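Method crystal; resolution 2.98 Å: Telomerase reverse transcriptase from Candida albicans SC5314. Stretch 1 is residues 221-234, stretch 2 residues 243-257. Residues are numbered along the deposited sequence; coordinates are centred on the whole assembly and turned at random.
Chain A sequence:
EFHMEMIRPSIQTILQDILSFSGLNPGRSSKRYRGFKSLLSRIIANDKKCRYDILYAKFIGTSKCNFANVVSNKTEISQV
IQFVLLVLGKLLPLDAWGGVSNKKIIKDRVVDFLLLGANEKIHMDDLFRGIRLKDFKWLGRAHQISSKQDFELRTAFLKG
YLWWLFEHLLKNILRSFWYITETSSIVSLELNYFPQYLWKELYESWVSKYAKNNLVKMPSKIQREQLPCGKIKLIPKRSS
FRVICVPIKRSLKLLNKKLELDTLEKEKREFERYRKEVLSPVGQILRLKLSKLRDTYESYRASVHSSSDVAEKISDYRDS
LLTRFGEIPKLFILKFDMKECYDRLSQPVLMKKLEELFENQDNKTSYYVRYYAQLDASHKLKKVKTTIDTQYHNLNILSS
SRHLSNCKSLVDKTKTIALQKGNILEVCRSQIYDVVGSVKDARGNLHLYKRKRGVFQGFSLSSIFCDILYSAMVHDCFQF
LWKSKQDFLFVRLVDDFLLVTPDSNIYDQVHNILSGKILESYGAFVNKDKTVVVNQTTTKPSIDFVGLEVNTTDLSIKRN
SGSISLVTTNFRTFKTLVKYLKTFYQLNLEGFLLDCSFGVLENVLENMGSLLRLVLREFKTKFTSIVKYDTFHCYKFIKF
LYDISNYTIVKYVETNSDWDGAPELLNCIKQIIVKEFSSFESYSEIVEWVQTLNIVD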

ATOM      1  N   LYS A 221      -1.085  20.278 -29.796  1.00167.66           N
ATOM      2  CA  LYS A 221       0.308  20.335 -30.221  1.00157.62           C
ATOM      3  C   LYS A 221       1.293  20.364 -29.055  1.00153.09           C
ATOM      4  O   LYS A 221       2.494  20.533 -29.288  1.00160.73           O
ATOM      5  CB  LYS A 221       0.532  21.546 -31.132  1.00151.79           C
ATOM      6  CG  LYS A 221      -0.223  22.797 -30.721  1.00156.98           C
ATOM      7  CD  LYS A 221      -0.123  23.862 -31.803  1.00163.85           C
ATOM      8  CE  LYS A 221      -0.999  25.063 -31.492  1.00163.44           C
ATOM      9  NZ  LYS A 221      -0.948  26.078 -32.581  1.00161.35           N
ATOM     10  N   ILE A 222       0.821  20.205 -27.815  1.00150.28           N
ATOM     11  CA  ILE A 222       1.737  19.990 -26.700  1.00150.82           C
ATOM     12  C   ILE A 222       2.225  18.548 -26.664  1.00152.10           C
ATOM     13  O   ILE A 222       3.237  18.255 -26.012  1.00157.28           O
ATOM     14  CB  ILE A 222       1.081  20.357 -25.356  1.00151.43           C
ATOM     15  CG1 ILE A 222       2.145  20.672 -24.303  1.00142.99           C
ATOM     16  CG2 ILE A 222       0.203  19.220 -24.863  1.00137.06           C
ATOM     17  CD1 ILE A 222       2.988  21.884 -24.623  1.00141.52           C
ATOM     18  N   GLN A 223       1.523  17.641 -27.349  1.00150.08           N
ATOM     19  CA  GLN A 223       1.910  16.234 -27.365  1.00145.72           C
ATOM     20  C   GLN A 223       3.251  16.023 -28.058  1.00155.19           C
ATOM     21  O   GLN A 223       3.953  15.050 -27.764  1.00163.48           O
ATOM     22  CB  GLN A 223       0.812  15.411 -28.047  1.00155.83           C
ATOM     23  CG  GLN A 223       0.871  13.915 -27.787  1.00137.92           C
ATOM     24  CD  GLN A 223      -0.366  13.192 -28.291  1.00137.10           C
ATOM     25  OE1 GLN A 223      -1.290  13.813 -28.818  1.00121.48           O
ATOM     26  NE2 GLN A 223      -0.391  11.872 -28.131  1.00129.63           N
ATOM     27  N   ARG A 224       3.623  16.917 -28.977  1.00161.84           N
ATOM     28  CA  ARG A 224       4.884  16.781 -29.697  1.00168.24           C
ATOM     29  C   ARG A 224       6.103  17.115 -28.842  1.00178.05           C
ATOM     30  O   ARG A 224       7.231  16.899 -29.299  1.00177.19           O
ATOM     31  CB  ARG A 224       4.885  17.668 -30.943  1.00172.60           C
ATOM     32  CG  ARG A 224       5.049  19.149 -30.651  1.00172.35           C
ATOM     33  CD  ARG A 224       5.619  19.882 -31.853  1.00178.75           C
ATOM     34  NE  ARG A 224       6.866  19.275 -32.315  1.00205.85           N
ATOM     35  CZ  ARG A 224       8.065  19.544 -31.806  1.00198.31           C
ATOM     36  NH1 ARG A 224       8.187  20.416 -30.814  1.00186.96           N
ATOM     37  NH2 ARG A 224       9.142  18.943 -32.291  1.00182.44           N
ATOM     38  N   GLU A 225       5.913  17.632 -27.633  1.00162.49           N
ATOM     39  CA  GLU A 225       7.016  17.976 -26.749  1.00153.10           C
ATOM     40  C   GLU A 225       7.276  16.841 -25.767  1.00152.23           C
ATOM     41  O   GLU A 225       6.351  16.157 -25.321  1.00149.00           O
ATOM     42  CB  GLU A 225       6.721  19.267 -25.980  1.00136.26           C
ATOM     43  CG  GLU A 225       6.436  20.474 -26.858  1.00156.22           C
ATOM     44  CD  GLU A 225       6.175  21.736 -26.054  1.00145.01           C
ATOM     45  OE1 GLU A 225       6.357  21.707 -24.817  1.00133.14           O
ATOM     46  OE2 GLU A 225       5.785  22.756 -26.659  1.00136.99           O
ATOM     47  N   GLN A 226       8.550  16.645 -25.434  1.00154.31           N
ATOM     48  CA  GLN A 226       8.951  15.602 -24.493  1.00157.69           C
ATOM     49  C   GLN A 226       8.949  16.195 -23.089  1.00141.73           C
ATOM     50  O   GLN A 226       9.860  16.935 -22.705  1.00138.77           O
ATOM     51  CB  GLN A 226      10.311  15.023 -24.866  1.00161.92           C
ATOM     52  CG  GLN A 226      11.348  16.049 -25.289  1.00145.30           C
ATOM     53  CD  GLN A 226      12.677  15.408 -25.626  1.00164.42           C
ATOM     54  OE1 GLN A 226      12.840  14.195 -25.494  1.00154.57           O
ATOM     55  NE2 GLN A 226      13.633  16.218 -26.064  1.00158.97           N
ATOM     56  N   LEU A 227       7.915  15.875 -22.325  1.00124.72           N
ATOM     57  CA  LEU A 227       7.704  16.347 -20.969  1.00123.20           C
ATOM     58  C   LEU A 227       7.281  15.177 -20.107  1.00120.28           C
ATOM     59  O   LEU A 227       6.825  14.146 -20.624  1.00126.51           O
ATOM     60  CB  LEU A 227       6.626  17.442 -20.928  1.00129.10           C
ATOM     61  CG  LEU A 227       6.879  18.697 -21.761  1.00125.61           C
ATOM     62  CD1 LEU A 227       5.688  19.633 -21.674  1.00124.95           C
ATOM     63  CD2 LEU A 227       8.148  19.390 -21.295  1.00127.84           C
ATOM     64  N   PRO A 228       7.424  15.280 -18.786  1.00119.59           N
ATOM     65  CA  PRO A 228       6.911  14.224 -17.906  1.00122.39           C
ATOM     66  C   PRO A 228       5.411  14.047 -18.099  1.00117.67           C
ATOM     67  O   PRO A 228       4.640  15.005 -18.005  1.00139.61           O
ATOM     68  CB  PRO A 228       7.248  14.733 -16.502  1.00139.36           C
ATOM     69  CG  PRO A 228       8.402  15.656 -16.708  1.00144.74           C
ATOM     70  CD  PRO A 228       8.163  16.313 -18.034  1.00120.93           C
ATOM     71  N   CYS A 229       5.002  12.812 -18.373  1.00116.28           N
ATOM     72  CA  CYS A 229       3.620  12.518 -18.722  1.00127.71           C
ATOM     73  C   CYS A 229       3.067  11.446 -17.795  1.00108.27           C
ATOM     74  O   CYS A 229       3.669  10.377 -17.648  1.00130.32           O
ATOM     75  CB  CYS A 229       3.506  12.067 -20.181  1.00111.63           C
ATOM     76  SG  CYS A 229       1.813  12.030 -20.807  1.00160.91           S
ATOM     77  N   GLY A 230       1.924  11.735 -17.179  1.00129.02           N
ATOM     78  CA  GLY A 230       1.251  10.769 -16.334  1.00123.01           C
ATOM     79  C   GLY A 230      -0.172  10.505 -16.780  1.00138.43           C
ATOM     80  O   GLY A 230      -0.599  10.993 -17.831  1.00151.65           O
ATOM     81  N   LYS A 231      -0.922   9.737 -15.991  1.00143.30           N
ATOM     82  CA  LYS A 231      -2.300   9.384 -16.312  1.00115.07           C
ATOM     83  C   LYS A 231      -3.171   9.704 -15.106  1.00107.19           C
ATOM     84  O   LYS A 231      -2.981   9.128 -14.030  1.00120.06           O
ATOM     85  CB  LYS A 231      -2.415   7.906 -16.698  1.00112.09           C
ATOM     86  CG  LYS A 231      -3.466   7.616 -17.761  1.00127.53           C
ATOM     87  CD  LYS A 231      -3.110   6.376 -18.577  1.00123.10           C
ATOM     88  CE  LYS A 231      -3.283   5.095 -17.775  1.00120.57           C
ATOM     89  NZ  LYS A 231      -4.719   4.775 -17.543  1.00128.72           N
ATOM     90  N   ILE A 232      -4.116  10.626 -15.285  1.00102.05           N
ATOM     91  CA  ILE A 232      -4.964  11.066 -14.182  1.00127.02           C
ATOM     92  C   ILE A 232      -5.948   9.958 -13.825  1.00107.74           C
ATOM     93  O   ILE A 232      -6.700   9.476 -14.679  1.00100.37           O
ATOM     94  CB  ILE A 232      -5.695  12.366 -14.540  1.00120.42           C
ATOM     95  CG1 ILE A 232      -4.680  13.478 -14.819  1.00113.55           C
ATOM     96  CG2 ILE A 232      -6.646  12.771 -13.423  1.00100.03           C
ATOM     97  CD1 ILE A 232      -5.310  14.811 -15.154  1.00111.25           C
ATOM     98  N   LYS A 233      -5.937   9.546 -12.558  1.00 98.53           N
ATOM     99  CA  LYS A 233      -6.855   8.544 -12.042  1.00104.22           C
ATOM    100  C   LYS A 233      -7.433   9.020 -10.714  1.00111.15           C
ATOM    101  O   LYS A 233      -6.899   9.927 -10.071  1.00119.88           O
ATOM    102  CB  LYS A 233      -6.162   7.185 -11.870  1.00106.81           C
ATOM    103  CG  LYS A 233      -5.663   6.577 -13.174  1.00101.19           C
ATOM    104  CD  LYS A 233      -5.005   5.225 -12.941  1.00131.62           C
ATOM    105  CE  LYS A 233      -4.520   4.610 -14.247  1.00137.71           C
ATOM    106  NZ  LYS A 233      -3.836   3.302 -14.039  1.00131.15           N
ATOM    107  N   LEU A 234      -8.539   8.399 -10.309  1.00 94.45           N
ATOM    108  CA  LEU A 234      -9.256   8.772  -9.098  1.00 97.83           C
ATOM    109  C   LEU A 234      -9.184   7.657  -8.062  1.00107.28           C
ATOM    110  O   LEU A 234      -9.307   6.473  -8.397  1.00 92.80           O
ATOM    111  CB  LEU A 234     -10.720   9.101  -9.406  1.00109.44           C
ATOM    112  CG  LEU A 234     -10.972  10.357 -10.243  1.00 96.59           C
ATOM    113  CD1 LEU A 234     -12.452  10.514 -10.541  1.00 97.03           C
ATOM    114  CD2 LEU A 234     -10.436  11.589  -9.532  1.00114.52           C
ATOM    115  N   VAL A 243      -7.141  12.667  -6.325  1.00111.42           N
ATOM    116  CA  VAL A 243      -6.640  12.717  -7.693  1.00108.20           C
ATOM    117  C   VAL A 243      -5.142  12.455  -7.665  1.00108.39           C
ATOM    118  O   VAL A 243      -4.381  13.203  -7.040  1.00117.59           O
ATOM    119  CB  VAL A 243      -6.952  14.065  -8.361  1.00114.63           C
ATOM    120  CG1 VAL A 243      -6.546  14.033  -9.826  1.00113.50           C
ATOM    121  CG2 VAL A 243      -8.428  14.398  -8.215  1.00122.74           C
ATOM    122  N   ILE A 244      -4.720  11.390  -8.341  1.00 99.16           N
ATOM    123  CA  ILE A 244      -3.313  11.037  -8.444  1.00100.38           C
ATOM    124  C   ILE A 244      -2.952  10.921  -9.918  1.00110.44           C
ATOM    125  O   ILE A 244      -3.817  10.842 -10.796  1.00 98.69           O
ATOM    126  CB  ILE A 244      -2.980   9.730  -7.693  1.00 98.63           C
ATOM    127  CG1 ILE A 244      -3.794   8.561  -8.253  1.00 98.49           C
ATOM    128  CG2 ILE A 244      -3.227   9.896  -6.201  1.00100.41           C
ATOM    129  CD1 ILE A 244      -3.002   7.636  -9.156  1.00 96.23           C
ATOM    130  N   CYS A 245      -1.649  10.916 -10.184  1.00110.34           N
ATOM    131  CA  CYS A 245      -1.127  10.829 -11.541  1.00100.59           C
ATOM    132  C   CYS A 245      -0.059   9.748 -11.575  1.00100.48           C
ATOM    133  O   CYS A 245       0.934   9.832 -10.844  1.00117.83           O
ATOM    134  CB  CYS A 245      -0.556  12.175 -11.993  1.00102.50           C
ATOM    135  SG  CYS A 245      -0.524  12.412 -13.779  1.00114.16           S
ATOM    136  N   VAL A 246      -0.262   8.738 -12.411  1.00 99.45           N
ATOM    137  CA  VAL A 246       0.660   7.612 -12.535  1.00106.46           C
ATOM    138  C   VAL A 246       1.513   7.833 -13.789  1.00119.78           C
ATOM    139  O   VAL A 246       0.955   7.890 -14.892  1.00119.77           O
ATOM    140  CB  VAL A 246      -0.081   6.268 -12.599  1.00 97.49           C
ATOM    141  CG1 VAL A 246      -0.432   5.798 -11.197  1.00106.74           C
ATOM    142  CG2 VAL A 246      -1.341   6.385 -13.443  1.00112.09           C
ATOM    143  N   PRO A 247       2.828   7.979 -13.655  1.00129.01           N
ATOM    144  CA  PRO A 247       3.667   8.198 -14.844  1.00134.44           C
ATOM    145  C   PRO A 247       3.578   7.027 -15.811  1.00123.23           C
ATOM    146  O   PRO A 247       3.744   5.867 -15.429  1.00141.46           O
ATOM    147  CB  PRO A 247       5.077   8.344 -14.257  1.00110.48           C
ATOM    148  CG  PRO A 247       4.862   8.724 -12.824  1.00105.71           C
ATOM    149  CD  PRO A 247       3.609   8.018 -12.410  1.00103.28           C
ATOM    150  N   ILE A 248       3.311   7.343 -17.076  1.00128.79           N
ATOM    151  CA  ILE A 248       3.243   6.328 -18.120  1.00143.79           C
ATOM    152  C   ILE A 248       4.654   5.920 -18.523  1.00123.63           C
ATOM    153  O   ILE A 248       5.601   6.712 -18.456  1.00118.47           O
ATOM    154  CB  ILE A 248       2.435   6.836 -19.331  1.00136.97           C
ATOM    155  CG1 ILE A 248       3.107   8.063 -19.949  1.00132.09           C
ATOM    156  CG2 ILE A 248       1.004   7.151 -18.922  1.00126.24           C
ATOM    157  CD1 ILE A 248       2.424   8.561 -21.199  1.00131.61           C
ATOM    158  N   LYS A 249       4.797   4.668 -18.946  1.00122.30           N
ATOM    159  CA  LYS A 249       6.097   4.129 -19.344  1.00122.53           C
ATOM    160  C   LYS A 249       6.355   4.331 -20.835  1.00127.57           C
ATOM    161  O   LYS A 249       6.652   3.394 -21.574  1.00123.63           O
ATOM    162  CB  LYS A 249       6.181   2.655 -18.962  1.00121.54           C
ATOM    163  CG  LYS A 249       5.968   2.399 -17.477  1.00110.15           C
ATOM    164  CD  LYS A 249       6.160   0.934 -17.122  1.00121.57           C
ATOM    165  CE  LYS A 249       5.979   0.703 -15.630  1.00109.12           C
ATOM    166  NZ  LYS A 249       6.248  -0.710 -15.247  1.00132.52           N
ATOM    167  N   ARG A 250       6.245   5.580 -21.276  1.00126.06           N
ATOM    168  CA  ARG A 250       6.469   5.964 -22.666  1.00124.68           C
ATOM    169  C   ARG A 250       6.572   7.486 -22.710  1.00118.97           C
ATOM    170  O   ARG A 250       6.510   8.161 -21.678  1.00115.85           O
ATOM    171  CB  ARG A 250       5.355   5.443 -23.577  1.00133.86           C
ATOM    172  CG  ARG A 250       3.971   5.953 -23.215  1.00131.02           C
ATOM    173  CD  ARG A 250       2.895   4.916 -23.506  1.00138.11           C
ATOM    174  NE  ARG A 250       2.804   4.584 -24.925  1.00138.48           N
ATOM    175  CZ  ARG A 250       1.913   3.741 -25.435  1.00153.26           C
ATOM    176  NH1 ARG A 250       1.036   3.143 -24.642  1.00161.16           N
ATOM    177  NH2 ARG A 250       1.898   3.495 -26.738  1.00160.42           N
ATOM    178  N   SER A 251       6.726   8.022 -23.915  1.00118.41           N
ATOM    179  CA  SER A 251       6.840   9.457 -24.120  1.00125.70           C
ATOM    180  C   SER A 251       5.501  10.044 -24.562  1.00141.48           C
ATOM    181  O   SER A 251       4.560   9.327 -24.910  1.00140.05           O
ATOM    182  CB  SER A 251       7.931   9.771 -25.148  1.00123.02           C
ATOM    183  OG  SER A 251       7.635   9.200 -26.408  1.00131.84           O
ATOM    184  N   LEU A 252       5.426  11.377 -24.529  1.00143.54           N
ATOM    185  CA  LEU A 252       4.206  12.069 -24.937  1.00129.03           C
ATOM    186  C   LEU A 252       3.891  11.819 -26.409  1.00134.84           C
ATOM    187  O   LEU A 252       2.739  11.552 -26.773  1.00138.82           O
ATOM    188  CB  LEU A 252       4.341  13.569 -24.661  1.00117.16           C
ATOM    189  CG  LEU A 252       3.471  14.151 -23.546  1.00115.41           C
ATOM    190  CD1 LEU A 252       3.840  15.601 -23.278  1.00118.48           C
ATOM    191  CD2 LEU A 252       1.998  14.033 -23.903  1.00134.82           C
ATOM    192  N   LYS A 253       4.907  11.899 -27.272  1.00152.07           N
ATOM    193  CA  LYS A 253       4.682  11.768 -28.710  1.00150.60           C
ATOM    194  C   LYS A 253       4.141  10.391 -29.078  1.00149.83           C
ATOM    195  O   LYS A 253       3.209  10.277 -29.882  1.00158.92           O
ATOM    196  CB  LYS A 253       5.980  12.047 -29.472  1.00158.86           C
ATOM    197  CG  LYS A 253       6.388  13.512 -29.509  1.00154.97           C
ATOM    198  CD  LYS A 253       7.620  13.730 -30.378  1.00143.05           C
ATOM    199  CE  LYS A 253       8.903  13.455 -29.610  1.00152.71           C
ATOM    200  NZ  LYS A 253       9.143  14.480 -28.557  1.00156.16           N
ATOM    201  N   LEU A 254       4.713   9.336 -28.504  1.00165.15           N
ATOM    202  CA  LEU A 254       4.400   7.967 -28.897  1.00165.06           C
ATOM    203  C   LEU A 254       3.167   7.405 -28.197  1.00166.40           C
ATOM    204  O   LEU A 254       2.756   6.282 -28.508  1.00189.03           O
ATOM    205  CB  LEU A 254       5.612   7.061 -28.636  1.00165.58           C
ATOM    206  CG  LEU A 254       6.791   7.088 -29.622  1.00176.61           C
ATOM    207  CD1 LEU A 254       7.511   8.433 -29.646  1.00167.22           C
ATOM    208  CD2 LEU A 254       7.778   5.968 -29.314  1.00183.25           C
ATOM    209  N   LEU A 255       2.578   8.151 -27.269  1.00150.43           N
ATOM    210  CA  LEU A 255       1.408   7.710 -26.527  1.00160.14           C
ATOM    211  C   LEU A 255       0.202   7.556 -27.458  1.00171.15           C
ATOM    212  O   LEU A 255       0.201   8.009 -28.607  1.00169.50           O
ATOM    213  CB  LEU A 255       1.107   8.712 -25.407  1.00143.73           C
ATOM    214  CG  LEU A 255      -0.128   8.607 -24.503  1.00164.43           C
ATOM    215  CD1 LEU A 255      -0.085   7.346 -23.653  1.00164.83           C
ATOM    216  CD2 LEU A 255      -0.266   9.848 -23.634  1.00152.80           C
ATOM    217  N   ASN A 256      -0.842   6.910 -26.933  1.00159.00           N
ATOM    218  CA  ASN A 256      -2.198   6.972 -27.485  1.00171.32           C
ATOM    219  C   ASN A 256      -2.275   6.487 -28.940  1.00172.14           C
ATOM    220  O   ASN A 256      -2.575   7.257 -29.854  1.00176.28           O
ATOM    221  CB  ASN A 256      -2.751   8.395 -27.352  1.00174.92           C
ATOM    222  CG  ASN A 256      -4.241   8.472 -27.634  1.00175.96           C
ATOM    223  OD1 ASN A 256      -4.660   8.819 -28.738  1.00188.19           O
ATOM    224  ND2 ASN A 256      -5.049   8.145 -26.633  1.00164.93           N
ATOM    225  N   LYS A 257      -1.997   5.197 -29.157  1.00178.92           N
ATOM    226  CA  LYS A 257      -1.488   4.203 -28.207  1.00170.58           C
ATOM    227  C   LYS A 257      -0.499   3.295 -28.932  1.00161.56           C
ATOM    228  O   LYS A 257       0.053   2.363 -28.350  1.00153.39           O
ATOM    229  CB  LYS A 257      -2.626   3.366 -27.610  1.00173.89           C
ATOM    230  CG  LYS A 257      -3.180   3.892 -26.297  1.00166.22           C
ATOM    231  CD  LYS A 257      -2.103   3.921 -25.228  1.00171.23           C
ATOM    232  CE  LYS A 257      -2.645   4.458 -23.915  1.00169.33           C
ATOM    233  NZ  LYS A 257      -1.616   4.477 -22.839  1.00154.29           N
TER

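The apolar centre of the contact gathers around Cys229, whose CA-to-CB bond points toward the other stretch. Its SG lies 3.5 Å from Ile248 CD1, 3.7 Å from Leu252 CD2 and 4.1 Å from Leu255 CD2, distances that fit van der Waals packing of a thiol among aliphatic groups. Leu252, also directed toward its partner stretch, has the largest area covered here, 129 Å² of the 1071 Å² buried in all; its CD1 reaches Leu227 CB at 4.1 Å.

From Cys229 onward the stretches pair as antiparallel strands, 229-234 against 243-247, with N-to-C directions 142° apart. The register is fixed by backbone hydrogen bonds. Lys233 and Ile244 exchange two nearly straight ones: Lys233 N to Ile244 O, 3.0 Å and 175°, and Ile244 N to Lys233 O, 3.1 Å and 167°. Val246 N donates to Lys231 O (3.2 Å, 169°), whereas the return bond from Lys231 N to Val246 O, though 2.9 Å long, is weak because its angle falls to 128°. Beyond Pro247, which has no amide hydrogen to give, Ile248 N bonds Cys229 O at 3.1 Å.

Ile232, Leu234, Val243 and Cys245 share one sheet face, where Ile232 CG2 meets Val243 CG1 at 3.8 Å and Leu234 CD2 meets Val243 CG2 at 3.7 Å. At Gly230 the CA atom comes within 3.8 Å of Pro247 CA; an ideal CB there would lie 2.4 Å from Cys245 SG, a clash. On the other face, the aliphatic part of Lys233 packs on Val246, CE to CG2 3.7 Å.

The polar edge lies at the type I turn from Ile222 to Glu225. Lys253 NZ donates to Arg224 O at 3.2 Å, and Gln223 NE2 makes a weak hydrogen bond to Leu252 O (3.4 Å, 148°).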